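Local coordinates for FMN-binding domain-containing protein (Clostridium perfringens, PDB 3O6U) that is of unknown function but probably binds FMN, at residues A[49-52]-A[53-56]. Numbering follows the deposited sequence.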
# COMPACT_ATOMS: atom_id res chain seq x y z
N ARG A 49 11.50 -0.98 1.40
CA ARG A 49 11.87 -2.02 0.45
C ARG A 49 13.28 -1.84 -0.09
O ARG A 49 13.80 -2.71 -0.80
CB ARG A 49 10.81 -2.13 -0.66
CG ARG A 49 11.01 -1.33 -1.93
CD ARG A 49 9.62 -0.93 -2.38
NE ARG A 49 9.36 -1.13 -3.79
CZ ARG A 49 8.14 -1.14 -4.33
NH1 ARG A 49 7.06 -0.95 -3.58
NH2 ARG A 49 8.01 -1.35 -5.63
N GLU A 50 13.89 -0.72 0.27
CA GLU A 50 15.27 -0.42 -0.10
C GLU A 50 16.21 -0.75 1.07
O GLU A 50 17.42 -0.68 0.92
CB GLU A 50 15.43 1.05 -0.47
CG GLU A 50 14.77 1.43 -1.79
CD GLU A 50 14.95 2.91 -2.11
OE1 GLU A 50 15.80 3.57 -1.46
OE2 GLU A 50 14.26 3.43 -3.00
N ASP A 51 15.65 -1.12 2.22
CA ASP A 51 16.49 -1.43 3.38
C ASP A 51 16.92 -2.90 3.44
O ASP A 51 16.15 -3.78 3.84
CB ASP A 51 15.77 -1.04 4.68
CG ASP A 51 16.61 -1.33 5.93
OD1 ASP A 51 17.49 -2.21 5.88
OD2 ASP A 51 16.37 -0.69 6.97
N LYS A 52 18.16 -3.15 3.06
CA LYS A 52 18.76 -4.48 3.04
C LYS A 52 18.66 -5.26 4.35
O LYS A 52 18.17 -6.39 4.36
CB LYS A 52 20.24 -4.37 2.66
CG LYS A 52 20.86 -5.63 2.12
CD LYS A 52 22.28 -5.33 1.67
CE LYS A 52 22.92 -6.54 1.06
NZ LYS A 52 22.55 -7.75 1.83
N ASP A 53 19.13 -4.68 5.45
CA ASP A 53 19.09 -5.38 6.74
C ASP A 53 17.68 -5.64 7.19
O ASP A 53 17.39 -6.70 7.73
CB ASP A 53 19.85 -4.62 7.84
CG ASP A 53 21.35 -4.75 7.72
OD1 ASP A 53 21.81 -5.61 6.93
OD2 ASP A 53 22.07 -4.00 8.41
N TYR A 54 16.80 -4.67 6.98
CA TYR A 54 15.42 -4.86 7.38
C TYR A 54 14.83 -6.03 6.62
O TYR A 54 14.04 -6.80 7.18
CB TYR A 54 14.58 -3.61 7.09
CG TYR A 54 13.22 -3.69 7.73
CD1 TYR A 54 12.22 -4.52 7.21
CD2 TYR A 54 12.94 -2.95 8.87
CE1 TYR A 54 10.97 -4.60 7.82
CE2 TYR A 54 11.70 -3.03 9.49
CZ TYR A 54 10.72 -3.85 8.96
OH TYR A 54 9.50 -3.91 9.59
N ASN A 55 15.19 -6.16 5.35
CA ASN A 55 14.65 -7.27 4.57
C ASN A 55 15.21 -8.60 4.98
O ASN A 55 14.47 -9.50 5.32
CB ASN A 55 14.93 -7.10 3.08
CG ASN A 55 14.00 -6.14 2.42
OD1 ASN A 55 14.29 -4.95 2.37
ND2 ASN A 55 12.87 -6.64 1.92
N GLU A 56 16.54 -8.72 4.93
CA GLU A 56 17.19 -10.00 5.20
C GLU A 56 16.72 -10.64 6.48
O GLU A 56 16.42 -11.85 6.50
CB GLU A 56 18.71 -9.85 5.16
CG GLU A 56 19.26 -9.76 3.75
CD GLU A 56 20.74 -9.47 3.74
OE1 GLU A 56 21.29 -9.11 4.80
OE2 GLU A 56 21.35 -9.59 2.65
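The carboxylate of D51 reaches forward to the first turn of the helix and caps it, OD1 accepting from the backbone N of Y54 at 2.8 Å in an almost straight bond. With chi1 at -179°, CG stands anti to the backbone N of D51, which brings the carboxylate beside the chain that follows. The Y54 N-H meets OD1 from above the carboxylate plane. This N-cap arrangement occupies an amide that the first turn cannot pair within the helix, and the negative charge at the N-terminal end of the helix is probably favoured by the helix dipole. The same conformation lays CG of D51 against CB of Y54, 3.3 Å apart. The two side chains run roughly at right angles, with the carboxylate and phenol planes inclined by 62°.

Regular helical bonding starts directly behind the cap: N55 N donates to D51 O at 3.0 Å, and E56 N donates to K52 O at 2.9 Å. On the exposed side, K52 and E56 lie one turn apart and extend toward each other, but the pairing of NZ with OE2 is doubtful because the two atoms sit too close in the model.

D51 thus marks the passage from the loop after strand 32-41 into helix 52-62. The Y54 ring meets that of Y19 on strand 19-27, while the side chains of R49 and N55 touch helix 66-80, where R49 forms salt bridges with E70 and E74.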